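Local coordinates for bifunctional enzyme IspD/IspF (Campylobacter jejuni, PDB 1W55), which catalyses two steps of isoprenoid precursor synthesis, transferring the cytidylyl group of CTP to 2-C-methyl-D-erythritol 4-phosphate and cyclising the 2-phosphorylated product to methylerythritol 2,4-cyclodiphosphate with release of CMP, at residues A[100-105]-A[146-151]; A[188-193]-A[199-204]; A[249-254]-A[264-269]. All coordinates share one frame; numbering follows the deposited sequence.

Interaction 1 (A[100-105]-A[146-151]); sequences VLVSKN and QTPQIS
The two methyls of Val102 point at the CD-CG edge of the Pro148 ring. CG1 does most of the touching, Val102 CG1 lying 3.7 Å from Pro148 CD and 3.9 Å from Pro148 CG. The second methyl rests on the same carbon, with Val102 CG2 3.8 Å from Pro148 CD. With CG1 anti to the backbone N (chi1 172°) and CG2 anti to the carbonyl carbon, both branches are turned onto CD, which they share. Val102 CG2 also comes within 4.2 Å of Thr147 O, a loose contact at the margin of the apolar one.

The peptide bond before Pro148 is cis. It turns the chain just ahead of strand 149-152, which probably helps place the ring against the valine, while Gln149 and the residues after it run on into the sheet. The contact is small, burying 84 Å² in all, but it lies inside a larger apolar cluster: Leu41 of helix 33-42 packs on both Val102 and Pro148, and Met93 of strand 91-96 touches the proline ring. The valine backbone is held as well, Val102 O accepting from Asn40 ND2. One residue on, Ser103 occupies the N-cap position of helix 104-111, where its OG caps Leu106 N.

The contact thus joins the turn that leads from strand 91-96 into helix 104-111 to the start of strand 149-152, which pairs antiparallel with strand 91-96. It belongs to the helix-against-sheet core of the GT-A-like nucleotide-binding fold of the IspD cytidylyltransferases.

Interaction 2 (A[188-193]-A[199-204]); sequences NARKLT and KKLDLP. With C (cytidine-5'-monophosphate), chain D; EDO (1,2-ethanediol), chain F.
Arg190 and Lys200 meet with aliphatic carbon against a flat charged group. Lys200 CD sits over the centre of one face of the Arg190 guanidinium, 4.0 Å from Arg190 CZ. A bend at chi3 (-54°) brings that face to the lysine, whose chain runs extended beyond CG. Nearer the backbone of Arg190 the packing is apolar and centres on the buried Leu201: Arg190 CD lies 4.2 Å from Leu201 CG, and Leu201 CD1 reaches Leu192 CB at 4.4 Å.

Polar contacts between the segments run through solvent. A water in the guanidinium plane, at its edge, accepts from Arg190 NE at 2.9 Å and donates weakly to Lys200 O. The lysine ammonium forms a salt bridge with Glu187 of the second subunit, to which Arg190 NH2 is also drawn in a long, weak ion pair.

Ligand contacts belong to Lys191, whose CB points away from segment 199-204. Lys191 NZ donates to OP3 of cytidine monophosphate at 2.8 Å, to an ethanediol, probably from the crystallisation liquor, and to Ala127 O of the second subunit.

Arg190 NH1 and Lys200 NZ are 4.8 Å apart; Glu187 of the second subunit, and weakly Asp197 at NH1, probably offset these like charges, tying the packing of lysine carbon over guanidinium to the subunit interface.

Interaction 3 (A[249-254]-A[264-269]); sequences LAHSLT and GDIGEL. With C (cytidine-5'-monophosphate), chain C.
Ile266 reaches helix 248-260 with its CD1 methyl, which settles between His251 and Thr254. Ile266 CD1 is 3.8 Å from His251 CD2, approaching the imidazole obliquely, and 4.0 Å from Thr254 CG2; the isoleucine and threonine side chains cross at about a right angle. CG1 anti to the backbone N (chi1 -167°) carries CD1 to the helix and leaves CG2 beside the ribose O3' of cytidine monophosphate.

The Thr254 hydroxyl is turned to its own helix, Thr254 OG1 donating to Ala250 O at 2.7 Å, with the methyl facing Ile266. That carbonyl also accepts from Thr254 N, the two donors arriving from opposite faces of its plane. His251, by similarity a metal ligand of the IspF site, is held through NE2 by Ser282 OG and through ND1 by His219 NE2.

Ile266, its N bonded to Asp255 OD1, opens the short helix 266-269, N-capped by Asp265, where Asp265 OD2 accepts from Glu268 N at 3.2 Å, nearly along the C-O axis. Asp265 OD2 also accepts from the ribose O2' at 2.7 Å and, weakly, from O3'. Gly267 N donates weakly to O3' from the helix N-terminus. Farther out, Lys318 of the third subunit makes salt bridges to Asp265 OD1 and Glu268 OE2.

Interactions 1 and 2 are neighbours in the cytidylyltransferase part, their centres 13 Å apart, and they touch directly: Leu101 CD1 lies 3.6 Å from Asp202 O, and Gln146 NE2 comes within 3.6 Å of Ala189 C. Both border the same nucleotide site. The Thr147 side chain of interaction 1 is about 7 Å from the bound cytidine monophosphate, which interaction 2 reaches directly through Lys191, predicted to position the methylerythritol phosphate. Interaction 3 belongs to the cyclodiphosphate synthase part, on the opposite side of the chain's centre, 42 Å and 36 Å from the centres of interactions 1 and 2. It binds a separate cytidine monophosphate, by its ribose rather than its phosphate.

Interaction 1 (A[100-105]-A[146-151])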
loop_
_atom_site.group_PDB
_atom_site.type_symbol
_atom_site.label_atom_id
_atom_site.label_comp_id
_atom_site.label_asym_id
_atom_site.label_seq_id
_atom_site.Cartn_x
_atom_site.Cartn_y
_atom_site.Cartn_z
ATOM N N VAL A 100 -16.314 -10.823 16.114
ATOM C CA VAL A 100 -15.460 -9.722 16.552
ATOM C C VAL A 100 -15.665 -8.414 15.801
ATOM O O VAL A 100 -15.675 -7.355 16.418
ATOM C CB VAL A 100 -13.962 -10.123 16.534
ATOM C CG1 VAL A 100 -13.135 -9.071 17.213
ATOM C CG2 VAL A 100 -13.769 -11.433 17.246
ATOM N N LEU A 101 -15.852 -8.494 14.489
ATOM C CA LEU A 101 -15.842 -7.310 13.630
ATOM C C LEU A 101 -17.225 -6.805 13.203
ATOM O O LEU A 101 -17.370 -6.233 12.114
ATOM C CB LEU A 101 -15.005 -7.583 12.378
ATOM C CG LEU A 101 -13.503 -7.875 12.527
ATOM C CD1 LEU A 101 -12.895 -8.178 11.157
ATOM C CD2 LEU A 101 -12.763 -6.732 13.207
ATOM N N VAL A 102 -18.225 -7.009 14.054
ATOM C CA VAL A 102 -19.581 -6.531 13.788
ATOM C C VAL A 102 -19.546 -5.037 13.479
ATOM O O VAL A 102 -19.003 -4.252 14.259
ATOM C CB VAL A 102 -20.530 -6.794 14.987
ATOM C CG1 VAL A 102 -21.867 -6.120 14.754
ATOM C CG2 VAL A 102 -20.722 -8.301 15.212
ATOM N N SER A 103 -20.115 -4.661 12.334
ATOM C CA SER A 103 -20.087 -3.277 11.847
ATOM C C SER A 103 -21.176 -2.402 12.459
ATOM O O SER A 103 -22.229 -2.896 12.879
ATOM C CB SER A 103 -20.227 -3.255 10.323
ATOM O OG SER A 103 -21.597 -3.312 9.955
ATOM N N LYS A 104 -20.919 -1.097 12.485
ATOM C CA LYS A 104 -21.896 -0.098 12.929
ATOM C C LYS A 104 -23.150 -0.131 12.056
ATOM O O LYS A 104 -24.274 0.126 12.518
ATOM C CB LYS A 104 -21.257 1.296 12.889
ATOM C CG LYS A 104 -22.194 2.456 13.198
ATOM C CD LYS A 104 -22.809 2.346 14.579
ATOM C CE LYS A 104 -23.625 3.583 14.893
ATOM N NZ LYS A 104 -23.331 4.029 16.279
ATOM N N ASN A 105 -22.928 -0.456 10.792
ATOM C CA ASN A 105 -23.973 -0.596 9.797
ATOM C C ASN A 105 -25.009 -1.648 10.195
ATOM O O ASN A 105 -26.208 -1.359 10.226
ATOM C CB ASN A 105 -23.319 -0.972 8.472
ATOM C CG ASN A 105 -24.230 -0.779 7.299
ATOM O OD1 ASN A 105 -25.022 -1.660 6.967
ATOM N ND2 ASN A 105 -24.103 0.369 6.634
ATOM N N GLN A 146 -27.039 -15.064 12.814
ATOM C CA GLN A 146 -25.880 -14.405 13.376
ATOM C C GLN A 146 -26.330 -13.621 14.603
ATOM O O GLN A 146 -27.499 -13.669 15.005
ATOM C CB GLN A 146 -25.235 -13.466 12.342
ATOM C CG GLN A 146 -24.677 -14.146 11.081
ATOM C CD GLN A 146 -23.918 -13.165 10.180
ATOM O OE1 GLN A 146 -24.417 -12.072 9.883
ATOM N NE2 GLN A 146 -22.708 -13.545 9.764
ATOM N N THR A 147 -25.389 -12.867 15.142
ATOM C CA THR A 147 -25.513 -12.095 16.368
ATOM C C THR A 147 -24.817 -10.760 15.953
ATOM O O THR A 147 -24.033 -10.800 14.993
ATOM C CB THR A 147 -24.745 -12.942 17.432
ATOM O OG1 THR A 147 -25.651 -13.567 18.358
ATOM C CG2 THR A 147 -23.804 -12.178 18.244
ATOM N N PRO A 148 -25.068 -9.590 16.570
ATOM C CA PRO A 148 -25.941 -9.371 17.736
ATOM C C PRO A 148 -27.433 -9.588 17.494
ATOM O O PRO A 148 -27.913 -9.506 16.363
ATOM C CB PRO A 148 -25.717 -7.887 18.087
ATOM C CG PRO A 148 -24.522 -7.428 17.283
ATOM C CD PRO A 148 -24.453 -8.337 16.099
ATOM N N GLN A 149 -28.151 -9.885 18.573
ATOM C CA GLN A 149 -29.589 -10.088 18.510
ATOM C C GLN A 149 -30.196 -9.195 19.587
ATOM O O GLN A 149 -29.671 -9.119 20.695
ATOM C CB GLN A 149 -29.936 -11.561 18.753
ATOM C CG GLN A 149 -29.359 -12.535 17.716
ATOM C CD GLN A 149 -29.759 -13.996 17.935
ATOM O OE1 GLN A 149 -29.616 -14.533 19.035
ATOM N NE2 GLN A 149 -30.230 -14.648 16.874
ATOM N N ILE A 150 -31.272 -8.490 19.254
ATOM C CA ILE A 150 -31.955 -7.651 20.234
ATOM C C ILE A 150 -33.292 -8.282 20.596
ATOM O O ILE A 150 -34.070 -8.667 19.711
ATOM C CB ILE A 150 -32.186 -6.212 19.700
ATOM C CG1 ILE A 150 -30.888 -5.578 19.229
ATOM C CG2 ILE A 150 -32.804 -5.332 20.780
ATOM C CD1 ILE A 150 -31.108 -4.331 18.370
ATOM N N SER A 151 -33.561 -8.358 21.895
ATOM C CA SER A 151 -34.788 -8.959 22.387
ATOM C C SER A 151 -35.395 -8.072 23.454
ATOM O O SER A 151 -34.691 -7.278 24.093
ATOM C CB SER A 151 -34.511 -10.344 22.985
ATOM O OG SER A 151 -33.956 -11.215 22.026
#

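Interaction 2 (A[188-193]-A[199-204])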
loop_
_atom_site.group_PDB
_atom_site.type_symbol
_atom_site.label_atom_id
_atom_site.label_comp_id
_atom_site.label_asym_id
_atom_site.label_seq_id
_atom_site.Cartn_x
_atom_site.Cartn_y
_atom_site.Cartn_z
ATOM N N ASN A 188 -18.645 -9.795 8.098
ATOM C CA ASN A 188 -17.939 -9.259 9.264
ATOM C C ASN A 188 -18.506 -9.730 10.618
ATOM O O ASN A 188 -17.885 -9.521 11.664
ATOM C CB ASN A 188 -17.945 -7.726 9.223
ATOM C CG ASN A 188 -16.620 -7.130 8.725
ATOM O OD1 ASN A 188 -15.819 -7.803 8.062
ATOM N ND2 ASN A 188 -16.393 -5.852 9.044
ATOM N N ALA A 189 -19.697 -10.329 10.605
ATOM C CA ALA A 189 -20.308 -10.811 11.835
ATOM C C ALA A 189 -20.122 -12.318 12.018
ATOM O O ALA A 189 -20.686 -12.895 12.930
ATOM C CB ALA A 189 -21.774 -10.413 11.906
ATOM N N ARG A 190 -19.324 -12.942 11.149
ATOM C CA ARG A 190 -18.970 -14.353 11.276
ATOM C C ARG A 190 -18.404 -14.652 12.659
ATOM O O ARG A 190 -17.737 -13.809 13.258
ATOM C CB ARG A 190 -17.938 -14.778 10.215
ATOM C CG ARG A 190 -17.126 -16.055 10.615
ATOM C CD ARG A 190 -15.969 -16.460 9.687
ATOM N NE ARG A 190 -16.389 -16.600 8.293
ATOM C CZ ARG A 190 -16.935 -17.695 7.766
ATOM N NH1 ARG A 190 -17.139 -18.776 8.513
ATOM N NH2 ARG A 190 -17.281 -17.703 6.482
ATOM N N LYS A 191 -18.661 -15.868 13.141
ATOM C CA LYS A 191 -18.180 -16.309 14.443
ATOM C C LYS A 191 -16.877 -17.091 14.308
ATOM O O LYS A 191 -16.817 -18.102 13.604
ATOM C CB LYS A 191 -19.253 -17.157 15.122
ATOM C CG LYS A 191 -18.923 -17.629 16.533
ATOM C CD LYS A 191 -20.163 -18.176 17.237
ATOM C CE LYS A 191 -20.557 -19.541 16.698
ATOM N NZ LYS A 191 -21.964 -19.912 17.053
ATOM N N LEU A 192 -15.831 -16.612 14.971
ATOM C CA LEU A 192 -14.586 -17.366 15.032
ATOM C C LEU A 192 -14.818 -18.668 15.814
ATOM O O LEU A 192 -15.115 -18.657 17.016
ATOM C CB LEU A 192 -13.458 -16.517 15.624
ATOM C CG LEU A 192 -12.127 -17.173 15.997
ATOM C CD1 LEU A 192 -11.433 -17.776 14.788
ATOM C CD2 LEU A 192 -11.208 -16.161 16.677
ATOM N N THR A 193 -14.728 -19.784 15.103
ATOM C CA THR A 193 -15.024 -21.093 15.682
ATOM C C THR A 193 -13.881 -22.071 15.446
ATOM O O THR A 193 -13.437 -22.751 16.372
ATOM C CB THR A 193 -16.342 -21.646 15.096
ATOM O OG1 THR A 193 -17.425 -20.805 15.496
ATOM C CG2 THR A 193 -16.695 -23.006 15.725
ATOM N N LYS A 199 -8.145 -16.561 9.038
ATOM C CA LYS A 199 -7.806 -16.012 7.725
ATOM C C LYS A 199 -9.025 -15.556 6.926
ATOM O O LYS A 199 -8.872 -14.880 5.908
ATOM C CB LYS A 199 -6.998 -17.028 6.906
ATOM C CG LYS A 199 -5.486 -16.884 7.067
ATOM C CD LYS A 199 -4.751 -18.178 6.717
ATOM C CE LYS A 199 -3.361 -18.220 7.348
ATOM N NZ LYS A 199 -3.339 -19.024 8.607
ATOM N N LYS A 200 -10.224 -15.927 7.376
ATOM C CA LYS A 200 -11.459 -15.478 6.729
ATOM C C LYS A 200 -11.901 -14.129 7.271
ATOM O O LYS A 200 -12.773 -13.487 6.701
ATOM C CB LYS A 200 -12.593 -16.500 6.893
ATOM C CG LYS A 200 -12.356 -17.827 6.177
ATOM C CD LYS A 200 -13.333 -18.906 6.647
ATOM C CE LYS A 200 -12.747 -20.304 6.427
ATOM N NZ LYS A 200 -13.797 -21.328 6.184
ATOM N N LEU A 201 -11.297 -13.706 8.377
ATOM C CA LEU A 201 -11.601 -12.407 8.975
ATOM C C LEU A 201 -10.416 -11.440 8.876
ATOM O O LEU A 201 -9.258 -11.851 8.879
ATOM C CB LEU A 201 -12.023 -12.585 10.434
ATOM C CG LEU A 201 -13.349 -13.314 10.668
ATOM C CD1 LEU A 201 -13.308 -14.109 11.962
ATOM C CD2 LEU A 201 -14.498 -12.316 10.674
ATOM N N ASP A 202 -10.714 -10.153 8.786
ATOM C CA ASP A 202 -9.668 -9.138 8.662
ATOM C C ASP A 202 -9.320 -8.591 10.057
ATOM O O ASP A 202 -9.478 -7.402 10.339
ATOM C CB ASP A 202 -10.115 -8.033 7.682
ATOM C CG ASP A 202 -9.004 -7.036 7.351
ATOM O OD1 ASP A 202 -7.817 -7.443 7.244
ATOM O OD2 ASP A 202 -9.235 -5.814 7.180
ATOM N N LEU A 203 -8.863 -9.485 10.930
ATOM C CA LEU A 203 -8.592 -9.140 12.321
ATOM C C LEU A 203 -7.282 -8.342 12.482
ATOM O O LEU A 203 -6.321 -8.566 11.741
ATOM C CB LEU A 203 -8.573 -10.411 13.177
ATOM C CG LEU A 203 -9.891 -11.181 13.349
ATOM C CD1 LEU A 203 -9.674 -12.485 14.099
ATOM C CD2 LEU A 203 -10.934 -10.349 14.066
ATOM N N PRO A 204 -7.242 -7.394 13.417
ATOM C CA PRO A 204 -5.996 -6.655 13.690
ATOM C C PRO A 204 -4.961 -7.601 14.302
ATOM O O PRO A 204 -5.295 -8.333 15.224
ATOM C CB PRO A 204 -6.423 -5.588 14.711
ATOM C CG PRO A 204 -7.916 -5.550 14.649
ATOM C CD PRO A 204 -8.354 -6.945 14.274
HETATM O OP3 C D . -20.847 -21.062 19.343
HETATM P P C D . -21.148 -21.445 20.772
HETATM O OP1 C D . -20.147 -22.420 21.338
HETATM O OP2 C D . -22.600 -21.762 21.047
HETATM O "O5'" C D . -20.812 -20.118 21.624
HETATM C "C5'" C D . -21.484 -18.887 21.398
HETATM C "C4'" C D . -21.041 -17.853 22.434
HETATM O "O4'" C D . -21.545 -18.168 23.738
HETATM C "C3'" C D . -19.532 -17.759 22.560
HETATM O "O3'" C D . -19.202 -16.383 22.546
HETATM C "C2'" C D . -19.206 -18.365 23.908
HETATM O "O2'" C D . -18.077 -17.764 24.530
HETATM C "C1'" C D . -20.485 -18.122 24.693
HETATM N N1 C D . -20.682 -19.163 25.701
HETATM C C2 C D . -20.916 -18.772 27.030
HETATM O O2 C D . -20.958 -17.549 27.335
HETATM N N3 C D . -21.096 -19.730 27.961
HETATM C C4 C D . -21.037 -21.051 27.639
HETATM N N4 C D . -21.213 -21.995 28.601
HETATM C C5 C D . -20.803 -21.451 26.328
HETATM C C6 C D . -20.626 -20.469 25.361
HETATM C C1 EDO F . -25.580 -17.933 17.713
HETATM O O1 EDO F . -24.189 -18.125 17.504
HETATM C C2 EDO F . -26.242 -17.543 16.409
HETATM O O2 EDO F . -25.852 -18.455 15.407
HETATM O O HOH W 1 -16.108 -13.842 7.321
#

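Interaction 3 (A[249-254]-A[264-269])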
loop_
_atom_site.group_PDB
_atom_site.type_symbol
_atom_site.label_atom_id
_atom_site.label_comp_id
_atom_site.label_asym_id
_atom_site.label_seq_id
_atom_site.Cartn_x
_atom_site.Cartn_y
_atom_site.Cartn_z
ATOM N N LEU A 249 16.523 -24.811 39.711
ATOM C CA LEU A 249 16.517 -24.195 38.393
ATOM C C LEU A 249 15.095 -24.184 37.803
ATOM O O LEU A 249 14.569 -23.126 37.457
ATOM C CB LEU A 249 17.535 -24.863 37.455
ATOM C CG LEU A 249 17.738 -24.136 36.119
ATOM C CD1 LEU A 249 19.106 -24.467 35.504
ATOM C CD2 LEU A 249 16.607 -24.440 35.132
ATOM N N ALA A 250 14.481 -25.358 37.697
ATOM C CA ALA A 250 13.142 -25.467 37.128
ATOM C C ALA A 250 12.164 -24.568 37.892
ATOM O O ALA A 250 11.294 -23.943 37.297
ATOM C CB ALA A 250 12.666 -26.931 37.141
ATOM N N HIS A 251 12.335 -24.488 39.206
ATOM C CA HIS A 251 11.450 -23.705 40.053
ATOM C C HIS A 251 11.623 -22.210 39.812
ATOM O O HIS A 251 10.632 -21.479 39.742
ATOM C CB HIS A 251 11.665 -24.069 41.528
ATOM C CG HIS A 251 11.375 -25.507 41.825
ATOM N ND1 HIS A 251 11.926 -26.178 42.895
ATOM C CD2 HIS A 251 10.611 -26.411 41.166
ATOM C CE1 HIS A 251 11.509 -27.431 42.889
ATOM N NE2 HIS A 251 10.704 -27.596 41.854
ATOM N N SER A 252 12.875 -21.772 39.654
ATOM C CA SER A 252 13.157 -20.367 39.377
ATOM C C SER A 252 12.597 -19.991 38.014
ATOM O O SER A 252 11.982 -18.940 37.854
ATOM C CB SER A 252 14.664 -20.098 39.422
ATOM O OG SER A 252 14.955 -18.776 39.001
ATOM N N LEU A 253 12.801 -20.866 37.036
ATOM C CA LEU A 253 12.338 -20.611 35.685
ATOM C C LEU A 253 10.797 -20.548 35.601
ATOM O O LEU A 253 10.238 -19.691 34.919
ATOM C CB LEU A 253 12.894 -21.664 34.737
ATOM C CG LEU A 253 12.468 -21.548 33.286
ATOM C CD1 LEU A 253 12.754 -20.128 32.716
ATOM C CD2 LEU A 253 13.156 -22.652 32.478
ATOM N N THR A 254 10.125 -21.456 36.299
ATOM C CA THR A 254 8.670 -21.421 36.418
ATOM C C THR A 254 8.194 -20.051 36.920
ATOM O O THR A 254 7.268 -19.472 36.368
ATOM C CB THR A 254 8.222 -22.529 37.381
ATOM O OG1 THR A 254 8.641 -23.826 36.872
ATOM C CG2 THR A 254 6.706 -22.584 37.448
ATOM N N GLY A 264 1.206 -14.833 38.879
ATOM C CA GLY A 264 1.568 -15.126 40.255
ATOM C C GLY A 264 2.955 -15.735 40.388
ATOM O O GLY A 264 3.916 -15.258 39.771
ATOM N N ASP A 265 3.057 -16.774 41.217
ATOM C CA ASP A 265 4.302 -17.529 41.386
ATOM C C ASP A 265 4.033 -19.019 41.613
ATOM O O ASP A 265 2.876 -19.456 41.629
ATOM C CB ASP A 265 5.208 -16.913 42.473
ATOM C CG ASP A 265 4.598 -16.959 43.863
ATOM O OD1 ASP A 265 4.831 -16.004 44.647
ATOM O OD2 ASP A 265 3.892 -17.907 44.274
ATOM N N ILE A 266 5.097 -19.794 41.782
ATOM C CA ILE A 266 4.987 -21.250 41.798
ATOM C C ILE A 266 4.151 -21.773 42.991
ATOM O O ILE A 266 3.393 -22.739 42.850
ATOM C CB ILE A 266 6.388 -21.913 41.687
ATOM C CG1 ILE A 266 6.258 -23.415 41.367
ATOM C CG2 ILE A 266 7.235 -21.639 42.932
ATOM C CD1 ILE A 266 7.598 -24.120 40.986
ATOM N N GLY A 267 4.275 -21.095 44.131
ATOM C CA GLY A 267 3.531 -21.418 45.332
ATOM C C GLY A 267 2.043 -21.171 45.226
ATOM O O GLY A 267 1.271 -21.858 45.882
ATOM N N GLU A 268 1.640 -20.193 44.412
ATOM C CA GLU A 268 0.224 -19.944 44.135
ATOM C C GLU A 268 -0.330 -20.990 43.160
ATOM O O GLU A 268 -1.498 -21.366 43.245
ATOM C CB GLU A 268 0.011 -18.533 43.560
ATOM C CG GLU A 268 0.684 -17.394 44.340
ATOM C CD GLU A 268 0.009 -17.091 45.677
ATOM O OE1 GLU A 268 -1.230 -17.277 45.779
ATOM O OE2 GLU A 268 0.714 -16.672 46.630
ATOM N N LEU A 269 0.506 -21.452 42.229
ATOM C CA LEU A 269 0.067 -22.438 41.241
ATOM C C LEU A 269 0.131 -23.875 41.783
ATOM O O LEU A 269 -0.765 -24.671 41.521
ATOM C CB LEU A 269 0.864 -22.308 39.932
ATOM C CG LEU A 269 0.463 -23.214 38.759
ATOM C CD1 LEU A 269 -1.015 -23.040 38.379
ATOM C CD2 LEU A 269 1.361 -22.982 37.538
HETATM O OP3 C C . 9.829 -21.257 47.900
HETATM P P C C . 9.456 -21.102 49.344
HETATM O OP1 C C . 10.318 -20.130 50.083
HETATM O OP2 C C . 9.334 -22.432 50.032
HETATM O "O5'" C C . 7.993 -20.451 49.328
HETATM C "C5'" C C . 6.871 -21.145 48.801
HETATM C "C4'" C C . 5.798 -20.147 48.368
HETATM O "O4'" C C . 5.364 -19.317 49.458
HETATM C "C3'" C C . 6.241 -19.156 47.292
HETATM O "O3'" C C . 6.104 -19.688 45.977
HETATM C "C2'" C C . 5.315 -17.973 47.516
HETATM O "O2'" C C . 4.051 -18.245 46.917
HETATM C "C1'" C C . 5.035 -17.994 49.003
HETATM N N1 C C . 5.739 -16.988 49.836
HETATM C C2 C C . 5.070 -15.822 50.264
HETATM O O2 C C . 3.894 -15.612 49.896
HETATM N N3 C C . 5.689 -14.915 51.065
HETATM C C4 C C . 6.968 -15.113 51.465
HETATM N N4 C C . 7.596 -14.210 52.268
HETATM C C5 C C . 7.648 -16.247 51.044
HETATM C C6 C C . 7.009 -17.186 50.234
#